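Local structure of N-acetylneuraminic acid (Sialic acid) synthetase (6NCS) at residues A57-A62 with F104-D109; E122-A127 with S143-I148; Y182-I187 with I205-H210. The protein probably makes sialic acid or its 9-phosphate by condensing phosphoenolpyruvate with an N-acylmannosamine substrate, and binds manganese. All blocks are in the same frame, centred on the assembly; numbering follows the deposited sequence.

Contact 1 (A57-A62 with F104-D109). With CIT (citric acid), chain D.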
# COMPACT_ATOMS: atom_id res chain seq x y z
N ALA A 57 3.25 -21.99 3.07
CA ALA A 57 3.70 -22.67 4.27
C ALA A 57 2.54 -22.80 5.24
O ALA A 57 1.59 -22.00 5.21
CB ALA A 57 4.86 -21.91 4.92
N ILE A 58 2.61 -23.81 6.10
CA ILE A 58 1.69 -23.92 7.24
C ILE A 58 2.53 -24.04 8.51
O ILE A 58 3.54 -24.75 8.55
CB ILE A 58 0.70 -25.10 7.07
CG1 ILE A 58 -0.29 -25.15 8.24
CG2 ILE A 58 1.44 -26.45 6.90
CD1 ILE A 58 -1.50 -26.05 7.99
N LYS A 59 2.12 -23.29 9.54
CA LYS A 59 2.91 -23.11 10.75
C LYS A 59 2.14 -23.63 11.96
O LYS A 59 0.93 -23.41 12.08
CB LYS A 59 3.25 -21.62 10.95
CG LYS A 59 4.31 -21.36 12.01
CD LYS A 59 4.49 -19.86 12.24
CE LYS A 59 3.37 -19.34 13.10
NZ LYS A 59 3.26 -20.28 14.28
N PHE A 60 2.85 -24.31 12.86
CA PHE A 60 2.28 -24.85 14.10
C PHE A 60 3.02 -24.21 15.28
O PHE A 60 3.88 -23.35 15.11
CB PHE A 60 2.35 -26.39 14.09
CG PHE A 60 1.41 -27.03 13.08
CD1 PHE A 60 0.13 -27.43 13.45
CD2 PHE A 60 1.80 -27.19 11.75
CE1 PHE A 60 -0.74 -27.99 12.52
CE2 PHE A 60 0.93 -27.75 10.81
CZ PHE A 60 -0.34 -28.16 11.20
N GLN A 61 2.65 -24.60 16.50
CA GLN A 61 3.26 -24.06 17.71
C GLN A 61 3.80 -25.20 18.56
O GLN A 61 3.08 -26.18 18.80
CB GLN A 61 2.28 -23.21 18.53
CG GLN A 61 1.85 -21.94 17.79
CD GLN A 61 0.86 -21.09 18.57
OE1 GLN A 61 0.68 -21.26 19.77
NE2 GLN A 61 0.20 -20.18 17.86
N ALA A 62 5.04 -25.05 19.02
CA ALA A 62 5.74 -26.07 19.80
C ALA A 62 6.07 -25.49 21.17
O ALA A 62 6.96 -24.63 21.30
CB ALA A 62 7.01 -26.52 19.08
N PHE A 104 6.57 -25.57 9.19
CA PHE A 104 7.47 -25.12 10.26
C PHE A 104 6.63 -24.80 11.49
O PHE A 104 5.43 -25.06 11.54
CB PHE A 104 8.39 -23.97 9.82
CG PHE A 104 7.72 -22.63 9.58
CD1 PHE A 104 6.78 -22.45 8.57
CD2 PHE A 104 8.14 -21.51 10.29
CE1 PHE A 104 6.21 -21.19 8.34
CE2 PHE A 104 7.60 -20.26 10.05
CZ PHE A 104 6.63 -20.10 9.08
N ALA A 105 7.29 -24.29 12.53
CA ALA A 105 6.58 -24.08 13.78
C ALA A 105 7.26 -22.98 14.58
O ALA A 105 8.41 -22.60 14.32
CB ALA A 105 6.50 -25.36 14.62
N THR A 106 6.53 -22.48 15.56
CA THR A 106 7.03 -21.50 16.51
C THR A 106 7.45 -22.23 17.77
O THR A 106 6.57 -22.73 18.48
CB THR A 106 5.95 -20.48 16.83
OG1 THR A 106 5.56 -19.83 15.63
CG2 THR A 106 6.45 -19.46 17.84
N PRO A 107 8.74 -22.32 18.10
CA PRO A 107 9.11 -22.83 19.43
C PRO A 107 8.93 -21.74 20.48
O PRO A 107 9.18 -20.56 20.23
CB PRO A 107 10.59 -23.19 19.27
CG PRO A 107 11.09 -22.16 18.30
CD PRO A 107 9.92 -21.96 17.31
N PHE A 108 8.51 -22.15 21.67
CA PHE A 108 8.35 -21.21 22.76
C PHE A 108 9.39 -21.40 23.84
O PHE A 108 9.40 -20.65 24.82
CB PHE A 108 6.93 -21.32 23.36
CG PHE A 108 5.87 -20.68 22.50
CD1 PHE A 108 5.44 -21.30 21.34
CD2 PHE A 108 5.33 -19.45 22.84
CE1 PHE A 108 4.47 -20.70 20.53
CE2 PHE A 108 4.35 -18.85 22.04
CZ PHE A 108 3.93 -19.48 20.89
N ASP A 109 10.28 -22.38 23.69
CA ASP A 109 11.41 -22.55 24.59
C ASP A 109 12.51 -23.26 23.84
O ASP A 109 12.33 -23.70 22.70
CB ASP A 109 11.00 -23.30 25.87
CG ASP A 109 10.39 -24.68 25.60
OD1 ASP A 109 10.69 -25.33 24.58
OD2 ASP A 109 9.60 -25.13 26.46
C1 CIT D . 3.37 -17.39 16.44
O1 CIT D . 3.69 -18.52 16.05
O2 CIT D . 3.78 -16.41 15.80
C2 CIT D . 2.49 -17.26 17.66
C3 CIT D . 1.30 -16.31 17.50
O7 CIT D . 0.47 -16.71 16.36
C4 CIT D . 0.51 -16.41 18.79
C5 CIT D . -0.82 -15.69 18.74
O3 CIT D . -1.61 -15.85 19.69
O4 CIT D . -1.15 -14.93 17.78
C6 CIT D . 1.77 -14.87 17.36
O5 CIT D . 2.71 -14.43 18.06
O6 CIT D . 1.21 -14.09 16.54

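Contact 2 (E122-A127 with S143-I148)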
# COMPACT_ATOMS: atom_id res chain seq x y z
N GLU A 122 13.61 -25.98 8.44
CA GLU A 122 14.57 -25.03 7.90
C GLU A 122 14.26 -23.59 8.28
O GLU A 122 15.11 -22.72 8.06
CB GLU A 122 14.65 -25.14 6.37
CG GLU A 122 15.28 -26.45 5.87
CD GLU A 122 16.74 -26.64 6.31
OE1 GLU A 122 17.43 -25.64 6.60
OE2 GLU A 122 17.19 -27.81 6.37
N ILE A 123 13.08 -23.32 8.83
CA ILE A 123 12.64 -21.99 9.24
C ILE A 123 12.10 -22.08 10.66
O ILE A 123 11.36 -23.02 10.99
CB ILE A 123 11.54 -21.42 8.32
CG1 ILE A 123 11.98 -21.39 6.87
CG2 ILE A 123 11.16 -20.01 8.76
CD1 ILE A 123 10.94 -20.72 5.98
N LEU A 124 12.42 -21.08 11.48
CA LEU A 124 11.83 -20.92 12.80
C LEU A 124 11.03 -19.62 12.84
O LEU A 124 11.48 -18.58 12.35
CB LEU A 124 12.90 -20.87 13.90
CG LEU A 124 13.84 -22.06 14.06
CD1 LEU A 124 14.98 -21.68 14.99
CD2 LEU A 124 13.08 -23.25 14.63
N LYS A 125 9.84 -19.67 13.44
CA LYS A 125 9.10 -18.45 13.77
C LYS A 125 9.28 -18.15 15.25
O LYS A 125 9.22 -19.06 16.07
CB LYS A 125 7.61 -18.62 13.46
CG LYS A 125 6.74 -17.48 13.94
CD LYS A 125 6.92 -16.25 13.10
CE LYS A 125 6.28 -15.04 13.77
NZ LYS A 125 4.80 -15.18 13.90
N ILE A 126 9.50 -16.88 15.59
CA ILE A 126 9.54 -16.45 16.98
C ILE A 126 8.37 -15.50 17.20
O ILE A 126 8.24 -14.50 16.49
CB ILE A 126 10.87 -15.77 17.35
CG1 ILE A 126 12.04 -16.73 17.15
CG2 ILE A 126 10.83 -15.30 18.80
CD1 ILE A 126 12.01 -17.94 18.05
N ALA A 127 7.54 -15.82 18.20
CA ALA A 127 6.31 -15.10 18.47
C ALA A 127 6.59 -13.69 18.98
O ALA A 127 7.65 -13.41 19.53
CB ALA A 127 5.48 -15.87 19.50
N SER A 143 21.19 -21.27 15.84
CA SER A 143 20.79 -22.48 15.13
C SER A 143 21.22 -22.45 13.67
O SER A 143 21.35 -23.51 13.05
CB SER A 143 19.27 -22.67 15.22
OG SER A 143 18.62 -21.68 14.43
N GLY A 144 21.41 -21.26 13.11
CA GLY A 144 21.71 -21.13 11.70
C GLY A 144 20.50 -21.22 10.78
O GLY A 144 20.65 -21.00 9.57
N LEU A 145 19.32 -21.54 11.31
CA LEU A 145 18.14 -21.64 10.48
C LEU A 145 17.62 -20.25 10.11
O LEU A 145 18.01 -19.23 10.70
CB LEU A 145 17.04 -22.42 11.20
CG LEU A 145 17.43 -23.80 11.71
CD1 LEU A 145 16.21 -24.46 12.38
CD2 LEU A 145 17.95 -24.65 10.57
N ILE A 146 16.72 -20.22 9.13
CA ILE A 146 16.01 -18.99 8.80
C ILE A 146 15.09 -18.64 9.95
O ILE A 146 14.39 -19.51 10.48
CB ILE A 146 15.19 -19.17 7.51
CG1 ILE A 146 16.09 -19.55 6.33
CG2 ILE A 146 14.36 -17.91 7.21
CD1 ILE A 146 15.31 -20.20 5.20
N VAL A 147 15.07 -17.37 10.35
CA VAL A 147 14.28 -16.94 11.50
C VAL A 147 13.32 -15.86 11.04
O VAL A 147 13.74 -14.87 10.44
CB VAL A 147 15.15 -16.41 12.65
CG1 VAL A 147 14.25 -15.95 13.79
CG2 VAL A 147 16.13 -17.48 13.12
N ILE A 148 12.04 -16.07 11.33
CA ILE A 148 11.01 -15.05 11.16
C ILE A 148 10.61 -14.58 12.55
O ILE A 148 10.17 -15.38 13.37
CB ILE A 148 9.79 -15.58 10.40
CG1 ILE A 148 10.20 -16.17 9.04
CG2 ILE A 148 8.78 -14.46 10.25
CD1 ILE A 148 9.02 -16.81 8.28

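Contact 3 (Y182-I187 with I205-H210). With MN (manganese (II) ion), chain C.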
# COMPACT_ATOMS: atom_id res chain seq x y z
N TYR A 182 -6.23 -8.48 20.17
CA TYR A 182 -7.07 -9.64 19.87
C TYR A 182 -8.54 -9.35 20.14
O TYR A 182 -8.93 -9.22 21.32
CB TYR A 182 -6.59 -10.85 20.67
CG TYR A 182 -5.18 -11.27 20.29
CD1 TYR A 182 -4.07 -10.69 20.89
CD2 TYR A 182 -4.96 -12.23 19.31
CE1 TYR A 182 -2.78 -11.06 20.54
CE2 TYR A 182 -3.68 -12.61 18.95
CZ TYR A 182 -2.59 -12.01 19.56
OH TYR A 182 -1.32 -12.39 19.21
N PRO A 183 -9.37 -9.20 19.11
CA PRO A 183 -8.93 -9.14 17.71
C PRO A 183 -8.41 -7.74 17.37
O PRO A 183 -8.73 -6.78 18.07
CB PRO A 183 -10.20 -9.46 16.92
CG PRO A 183 -11.31 -9.00 17.80
CD PRO A 183 -10.85 -9.18 19.22
N MET A 184 -7.64 -7.63 16.30
CA MET A 184 -7.04 -6.36 15.94
C MET A 184 -8.03 -5.54 15.13
O MET A 184 -8.55 -6.00 14.11
CB MET A 184 -5.74 -6.56 15.16
CG MET A 184 -4.97 -5.27 14.95
SD MET A 184 -3.87 -5.35 13.55
CE MET A 184 -5.09 -5.42 12.24
N ASN A 185 -8.31 -4.32 15.60
CA ASN A 185 -9.22 -3.43 14.90
C ASN A 185 -8.48 -2.67 13.80
O ASN A 185 -7.26 -2.52 13.83
CB ASN A 185 -9.86 -2.46 15.89
CG ASN A 185 -10.57 -3.18 17.03
OD1 ASN A 185 -11.34 -4.11 16.81
ND2 ASN A 185 -10.29 -2.75 18.26
N GLU A 186 -9.25 -2.18 12.82
CA GLU A 186 -8.68 -1.49 11.66
C GLU A 186 -7.75 -0.36 12.06
O GLU A 186 -6.64 -0.22 11.53
CB GLU A 186 -9.80 -0.92 10.77
CG GLU A 186 -10.43 -1.89 9.82
CD GLU A 186 -11.48 -1.24 8.94
OE1 GLU A 186 -11.74 -0.02 9.07
OE2 GLU A 186 -12.06 -1.95 8.10
N ILE A 187 -8.19 0.49 13.00
CA ILE A 187 -7.41 1.68 13.32
C ILE A 187 -6.13 1.35 14.07
O ILE A 187 -5.31 2.25 14.27
CB ILE A 187 -8.23 2.69 14.15
CG1 ILE A 187 -8.54 2.14 15.54
CG2 ILE A 187 -9.50 3.10 13.41
CD1 ILE A 187 -9.14 3.18 16.47
N ILE A 205 10.70 -7.56 4.96
CA ILE A 205 9.71 -7.15 5.95
C ILE A 205 8.34 -7.65 5.49
O ILE A 205 7.99 -7.51 4.32
CB ILE A 205 9.67 -5.61 6.11
CG1 ILE A 205 11.07 -5.06 6.42
CG2 ILE A 205 8.67 -5.22 7.20
CD1 ILE A 205 11.65 -5.61 7.69
N GLY A 206 7.57 -8.21 6.42
CA GLY A 206 6.23 -8.60 6.09
C GLY A 206 5.23 -8.21 7.16
O GLY A 206 5.46 -7.25 7.91
N TYR A 207 4.15 -8.96 7.27
CA TYR A 207 3.04 -8.58 8.14
C TYR A 207 2.35 -9.84 8.66
O TYR A 207 2.04 -10.74 7.87
CB TYR A 207 2.04 -7.69 7.40
CG TYR A 207 0.79 -7.41 8.21
CD1 TYR A 207 0.85 -6.65 9.38
CD2 TYR A 207 -0.44 -7.95 7.85
CE1 TYR A 207 -0.28 -6.42 10.15
CE2 TYR A 207 -1.57 -7.72 8.60
CZ TYR A 207 -1.48 -6.96 9.75
OH TYR A 207 -2.60 -6.75 10.52
N SER A 208 2.11 -9.89 9.97
CA SER A 208 1.35 -10.96 10.60
C SER A 208 0.01 -10.40 11.08
O SER A 208 -0.01 -9.42 11.83
CB SER A 208 2.14 -11.56 11.77
OG SER A 208 1.40 -12.62 12.35
N ASP A 209 -1.09 -11.02 10.66
CA ASP A 209 -2.41 -10.46 10.89
C ASP A 209 -3.11 -11.11 12.08
O ASP A 209 -3.03 -12.33 12.28
CB ASP A 209 -3.31 -10.62 9.67
CG ASP A 209 -4.61 -9.85 9.81
OD1 ASP A 209 -4.56 -8.60 9.90
OD2 ASP A 209 -5.69 -10.48 9.85
N HIS A 210 -3.85 -10.29 12.83
CA HIS A 210 -4.73 -10.77 13.89
C HIS A 210 -6.11 -10.12 13.78
O HIS A 210 -6.82 -9.98 14.78
CB HIS A 210 -4.10 -10.55 15.26
CG HIS A 210 -2.85 -11.34 15.44
ND1 HIS A 210 -1.60 -10.82 15.21
CD2 HIS A 210 -2.67 -12.65 15.75
CE1 HIS A 210 -0.69 -11.76 15.41
NE2 HIS A 210 -1.31 -12.88 15.74
MN MN C . -0.60 -14.89 15.84
O HOH W 1 0.14 -15.10 14.04

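Contact 1 (A57-A62 with F104-D109)
Lys-59 lays its aliphatic chain obliquely over the ring of Phe-104. CG sits above the centre of one face, 3.9 Å from the Phe-104 ring centroid and 10° off the normal, a CH-pi contact. The same ring receives Ala-57 at its edge, where CB lies 3.7 Å from Phe-104 CE1. The Lys-59 chain then bends at chi3 (78°) and chi4. Its NZ donates a hydrogen bond of 2.5 Å to O1 of a citrate, probably from the crystallisation liquor, and forms a salt bridge with Glu-31. Gln-61 runs slantwise across Phe-108, its amide plane 44° from the ring plane; OE1 is 3.9 Å from Phe-108 CZ. That oxygen is hydrogen-bonded to Arg-68, which also makes a cation-pi contact with Phe-108. On the other face of the sheet Phe-60 CB meets Ala-105 CB at 4.3 Å, and Ala-105 packs on Leu-116 of helix 110-118. Five backbone hydrogen bonds join the two segments, among them the 2.8 Å bond from Thr-106 N to Phe-60 O. These are adjacent parallel strands of a TIM barrel: Lys-59, Gln-61, Phe-104 and Thr-106 face the interior, Phe-60 and Ala-105 the helical layer.

Contact 2 (E122-A127 with S143-I148)
Ser-143 OG touches Leu-124 CD1 at 3.7 Å and is gripped by two backbone groups. It accepts a hydrogen bond from Leu-145 N at 3.2 Å, closing an ST turn, and it is also hydrogen-bonded to Ala-140 O. The turn lies where helix 134-143 ends and Gly-144 takes a positive phi. It leads into Leu-145, whose CD1 reaches obliquely against Leu-124 CG at 3.8 Å. Ile-126 and Val-147 meet on the same side as this leucine pair. The opposite face of the sheet carries Ile-123, Lys-125, Ile-146 and Ile-148. Here Ile-123 lies obliquely across both isoleucines: its CG1 meets Ile-146 CD1 at 3.9 Å and its CG2 meets Ile-148 CD1 at 3.9 Å. Lys-125 crosses Ile-148 at about a right angle, with CD 3.8 Å from Ile-148 CG2. Its NZ continues to a salt bridge with Glu-229 and a hydrogen bond to a bound citrate. Four backbone hydrogen bonds join the two segments in the sheet; the shortest, from Leu-124 N to Ile-146 O, is 2.7 Å and nearly straight at 169°. Strand 123-126, helix 134-143 and strand 146-150 form a beta-alpha-beta crossover, the repeating unit of the TIM barrel.

Contact 3 (Y182-I187 with I205-H210)
The manganese site at the C-terminal end of the barrel strands anchors this contact, with His-210 on one segment and Tyr-182 leaning on it from the other. His-210 NE2 binds the manganese ion at 2.1 Å. A water at 2.0 Å from the manganese is a further ligand, His-231 is another, and citrate atoms O4, O6 and O7 complete six positions. The Tyr-182 and His-210 side chains run side by side and point the same way. Their rings form an offset edge-to-face pair, planes at 60°, with the tyrosine edge toward the histidine face. Tyr-182 CE2 is 3.4 Å from His-210 CD2. The hydroxyl OH stands over the same ring, offset toward the rim, and is hydrogen-bonded to citrate O4. Tyr-182 therefore contacts both a metal ligand and the bound molecule.

A cis peptide precedes Pro-183. Just beyond it, Met-184 N donates a nearly straight 2.9 Å hydrogen bond to His-210 O, coming from above the carbonyl plane. This ties the loop to the backbone of the metal ligand. Met-184 CG is anti to its backbone N (chi1 -171°). The chain bends at chi3, and its end meets that of Tyr-207 tip to tip. Met-184 CE is 3.3 Å from Tyr-207 OH. That hydroxyl donates a 2.8 Å hydrogen bond to the anti lone pair of Asp-209 OD1. The other carboxylate oxygen, OD2, is held by Ser-211 OG and by a salt bridge with Lys-230.

Segment 182-187 belongs to the loop joining strand 173-178 to helix 193-200, where Glu-186 makes a salt bridge with Arg-261 of the second subunit. Strand 205-209 lies between strands 173-178 and 227-231. Tyr-207 points outward and packs against helices 193-200 and 215-222, and Met-184 also touches Ile-216 of the latter.

How the contacts relate
All three contacts belong to one parallel eight-stranded TIM barrel. Contacts 1 and 2 adjoin, with centres 9 Å apart. Strands 102-107 and 123-126 pack on each other there, with Thr-106 OG1 3.1 Å from Lys-125 CG. Contact 3 lies farther round, its centre about 19 Å from that of contact 1 and about 21 Å from that of contact 2, and it touches neither. The pocket brings them together. Citrate is hydrogen-bonded by Lys-59 of contact 1, Lys-125 of contact 2 and Tyr-182 of contact 3, and it also binds the manganese held by His-210. The side chain of Gln-61 in contact 1 is about 6 Å from that ion. The pocket is consistent with a substrate site.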